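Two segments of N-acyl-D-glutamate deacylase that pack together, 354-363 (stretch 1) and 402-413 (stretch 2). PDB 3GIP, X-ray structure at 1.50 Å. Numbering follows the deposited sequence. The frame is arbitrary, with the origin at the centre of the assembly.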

# COMPACT_ATOMS: atom_id res chain seq x y z
N ILE A 354 -15.25 -6.28 -4.82
CA ILE A 354 -14.03 -5.87 -5.51
C ILE A 354 -12.88 -6.74 -5.02
O ILE A 354 -12.06 -7.20 -5.82
CB ILE A 354 -13.72 -4.38 -5.24
CG1 ILE A 354 -14.81 -3.52 -5.89
CG2 ILE A 354 -12.35 -4.02 -5.81
CD1 ILE A 354 -14.72 -2.04 -5.55
N PHE A 355 -12.82 -6.98 -3.71
CA PHE A 355 -11.76 -7.81 -3.16
C PHE A 355 -11.80 -9.22 -3.75
O PHE A 355 -10.77 -9.85 -3.93
CB PHE A 355 -11.88 -7.90 -1.63
CG PHE A 355 -10.87 -8.83 -1.02
CD1 PHE A 355 -9.51 -8.64 -1.23
CD2 PHE A 355 -11.28 -9.93 -0.26
CE1 PHE A 355 -8.57 -9.52 -0.70
CE2 PHE A 355 -10.34 -10.82 0.27
CZ PHE A 355 -8.99 -10.61 0.05
N GLN A 356 -13.00 -9.70 -4.07
CA GLN A 356 -13.13 -11.03 -4.64
C GLN A 356 -12.56 -11.15 -6.04
O GLN A 356 -12.32 -12.26 -6.52
CB GLN A 356 -14.60 -11.47 -4.63
CG GLN A 356 -15.11 -11.79 -3.24
CD GLN A 356 -16.55 -12.24 -3.25
OE1 GLN A 356 -17.44 -11.53 -3.72
NE2 GLN A 356 -16.80 -13.44 -2.72
N HIS A 357 -12.35 -10.02 -6.72
CA HIS A 357 -11.80 -10.09 -8.07
C HIS A 357 -10.47 -10.83 -8.00
O HIS A 357 -9.65 -10.59 -7.12
CB HIS A 357 -11.60 -8.68 -8.64
CG HIS A 357 -11.16 -8.68 -10.07
ND1 HIS A 357 -9.87 -8.98 -10.45
CD2 HIS A 357 -11.85 -8.49 -11.21
CE1 HIS A 357 -9.79 -8.98 -11.77
NE2 HIS A 357 -10.98 -8.68 -12.25
N PRO A 358 -10.24 -11.76 -8.95
CA PRO A 358 -9.01 -12.56 -9.01
C PRO A 358 -7.68 -11.81 -8.94
O PRO A 358 -6.67 -12.37 -8.50
CB PRO A 358 -9.16 -13.34 -10.31
CG PRO A 358 -10.64 -13.51 -10.43
CD PRO A 358 -11.15 -12.13 -10.05
N CYS A 359 -7.66 -10.56 -9.38
CA CYS A 359 -6.41 -9.81 -9.37
C CYS A 359 -6.34 -8.76 -8.27
O CYS A 359 -5.52 -7.84 -8.33
CB CYS A 359 -6.18 -9.14 -10.72
SG CYS A 359 -6.07 -10.31 -12.09
N CYS A 360 -7.20 -8.88 -7.26
CA CYS A 360 -7.20 -7.90 -6.19
C CYS A 360 -6.30 -8.26 -5.02
O CYS A 360 -6.44 -9.31 -4.39
CB CYS A 360 -8.63 -7.67 -5.66
SG CYS A 360 -8.77 -6.17 -4.66
N MET A 361 -5.35 -7.37 -4.74
CA MET A 361 -4.42 -7.55 -3.63
C MET A 361 -4.91 -6.67 -2.48
O MET A 361 -5.94 -6.00 -2.60
CB MET A 361 -3.03 -7.09 -4.07
CG MET A 361 -2.54 -7.74 -5.35
SD MET A 361 -1.05 -6.98 -6.02
CE MET A 361 -1.73 -5.52 -6.78
N VAL A 362 -4.19 -6.69 -1.37
CA VAL A 362 -4.56 -5.88 -0.21
C VAL A 362 -3.54 -4.75 -0.03
O VAL A 362 -2.33 -4.99 -0.01
CB VAL A 362 -4.61 -6.72 1.08
CG1 VAL A 362 -5.03 -5.84 2.27
CG2 VAL A 362 -5.59 -7.87 0.90
N GLY A 363 -4.05 -3.52 0.07
CA GLY A 363 -3.20 -2.35 0.27
C GLY A 363 -3.79 -1.59 1.43
O GLY A 363 -4.95 -1.17 1.37
N ALA A 402 -2.88 -15.98 -0.57
CA ALA A 402 -2.27 -15.82 -1.89
C ALA A 402 -2.39 -14.37 -2.35
O ALA A 402 -1.46 -13.83 -2.95
CB ALA A 402 -2.94 -16.76 -2.89
N ARG A 403 -3.52 -13.73 -2.07
CA ARG A 403 -3.73 -12.34 -2.46
C ARG A 403 -2.78 -11.39 -1.75
O ARG A 403 -2.49 -10.30 -2.24
CB ARG A 403 -5.16 -11.88 -2.15
CG ARG A 403 -6.25 -12.68 -2.81
CD ARG A 403 -6.11 -12.67 -4.33
NE ARG A 403 -7.30 -13.26 -4.93
CZ ARG A 403 -8.47 -12.64 -5.02
NH1 ARG A 403 -8.61 -11.40 -4.56
NH2 ARG A 403 -9.51 -13.28 -5.54
N MET A 404 -2.31 -11.80 -0.57
CA MET A 404 -1.43 -10.98 0.26
C MET A 404 0.03 -11.30 0.09
O MET A 404 0.88 -10.58 0.61
CB MET A 404 -1.75 -11.20 1.74
CG MET A 404 -3.19 -11.00 2.12
SD MET A 404 -3.46 -11.47 3.84
CE MET A 404 -5.04 -10.65 4.12
N THR A 405 0.34 -12.37 -0.64
CA THR A 405 1.73 -12.78 -0.78
C THR A 405 2.19 -13.06 -2.21
O THR A 405 2.87 -12.23 -2.82
CB THR A 405 1.98 -14.03 0.10
OG1 THR A 405 1.09 -15.08 -0.30
CG2 THR A 405 1.73 -13.70 1.57
N ALA A 406 1.82 -14.21 -2.74
CA ALA A 406 2.22 -14.58 -4.09
C ALA A 406 1.75 -13.61 -5.17
O ALA A 406 2.53 -13.26 -6.05
CB ALA A 406 1.74 -15.99 -4.41
N LEU A 407 0.49 -13.18 -5.11
CA LEU A 407 -0.00 -12.26 -6.14
C LEU A 407 0.81 -10.96 -6.14
O LEU A 407 1.25 -10.51 -7.20
CB LEU A 407 -1.50 -11.98 -5.94
CG LEU A 407 -2.17 -11.09 -6.99
CD1 LEU A 407 -2.01 -11.69 -8.40
CD2 LEU A 407 -3.65 -10.94 -6.64
N PRO A 408 1.02 -10.34 -4.96
CA PRO A 408 1.80 -9.10 -4.96
C PRO A 408 3.21 -9.34 -5.51
O PRO A 408 3.74 -8.52 -6.27
CB PRO A 408 1.82 -8.71 -3.49
CG PRO A 408 0.49 -9.17 -3.01
CD PRO A 408 0.36 -10.55 -3.66
N ALA A 409 3.83 -10.46 -5.14
CA ALA A 409 5.17 -10.77 -5.61
C ALA A 409 5.19 -10.91 -7.13
O ALA A 409 6.13 -10.48 -7.80
CB ALA A 409 5.67 -12.07 -4.96
N ARG A 410 4.13 -11.50 -7.68
CA ARG A 410 4.01 -11.68 -9.12
C ARG A 410 3.78 -10.35 -9.84
O ARG A 410 4.39 -10.08 -10.88
CB ARG A 410 2.84 -12.63 -9.43
CG ARG A 410 2.41 -12.64 -10.89
CD ARG A 410 3.50 -13.19 -11.81
NE ARG A 410 3.05 -13.22 -13.20
CZ ARG A 410 2.98 -12.15 -13.99
NH1 ARG A 410 3.33 -10.95 -13.53
NH2 ARG A 410 2.54 -12.27 -15.24
N VAL A 411 2.91 -9.52 -9.28
CA VAL A 411 2.59 -8.23 -9.87
C VAL A 411 3.76 -7.25 -9.83
O VAL A 411 4.04 -6.55 -10.81
CB VAL A 411 1.37 -7.60 -9.16
CG1 VAL A 411 1.14 -6.18 -9.64
CG2 VAL A 411 0.12 -8.44 -9.43
N PHE A 412 4.45 -7.20 -8.69
CA PHE A 412 5.56 -6.28 -8.50
C PHE A 412 6.94 -6.83 -8.85
O PHE A 412 7.93 -6.09 -8.82
CB PHE A 412 5.54 -5.76 -7.06
CG PHE A 412 4.43 -4.78 -6.81
CD1 PHE A 412 4.62 -3.42 -7.03
CD2 PHE A 412 3.17 -5.23 -6.42
CE1 PHE A 412 3.57 -2.52 -6.87
CE2 PHE A 412 2.11 -4.33 -6.27
CZ PHE A 412 2.31 -2.97 -6.50
N GLY A 413 7.00 -8.11 -9.19
CA GLY A 413 8.27 -8.71 -9.58
C GLY A 413 9.25 -9.04 -8.47
O GLY A 413 10.46 -8.92 -8.66

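The polar part of this contact rests on one side chain. Arg 403, whose CA-to-CB bond points toward the other stretch, extends its guanidinium into the bend between the helical segment that contains Phe 355 and the strand 360-362, and there it donates three hydrogen bonds, all to backbone carbonyls. Arg 403 NH1 reaches Phe 355 O at 2.7 Å (N-H...O angle 150°) and Cys 360 O at 3.0 Å (144°), while Arg 403 NH2 reaches Gln 356 O at 3.1 Å (157°). All three acceptors lie at the guanidinium edge, near its plane, where the N-H bonds point. The cation thus ties the carbonyls of Phe 355 and Gln 356 to that of Cys 360, the first residue of the strand.

His 357 O shows why distance alone is a poor criterion. His 357 O lies 2.9 Å from Arg 403 NH1 and 3.1 Å from Arg 403 NH2, yet it sits over a face of the guanidinium, and the angles are too poor for a hydrogen bond to either nitrogen. This carbonyl is not left unsatisfied: His 357 O accepts from Cys 360 N at 3.0 Å, the bond that closes the type I turn from His 357 to Cys 360. Inside the same turn, Cys 359 N donates to His 357 ND1 at 2.9 Å with a nearly straight angle of 168°, and His 357 NE2 is hydrogen-bonded elsewhere in the structure. Both imidazole nitrogens are therefore engaged.

Two further contacts to the guanidinium involve no hydrogen bond: the CA of Pro 358 and the ring of Phe 355, whose carbonyl is already an acceptor. Pro 358 CA approaches Arg 403 NH2 at 3.6 Å over a face. Arg 403 CZ stands 5.6 Å from the centroid of the Phe 355 ring, 18° off the ring normal; the direction suits a cation-pi interaction, but the length allows at most a weak attraction.

Beyond the arginine, the packing is largely apolar and centres on Met 361. Met 361 CA lies 5.0 Å from Arg 403 CA, and the Met 361 side chain (m, t, m) runs along helix 406-412. Met 361 CG meets Leu 407 CD2 at 3.6 Å, Met 361 SD lies 4.0 Å from Pro 408 CG and 3.9 Å from Val 411 CG2, and Met 361 CE reaches Phe 412 CE2 at 4.1 Å. Met 361 SD is also 5.4 Å from the Phe 412 ring centroid, 81° off the normal, which places it at the ring edge. Val 362 CG2 adds a contact to Met 404 CG at 4.1 Å.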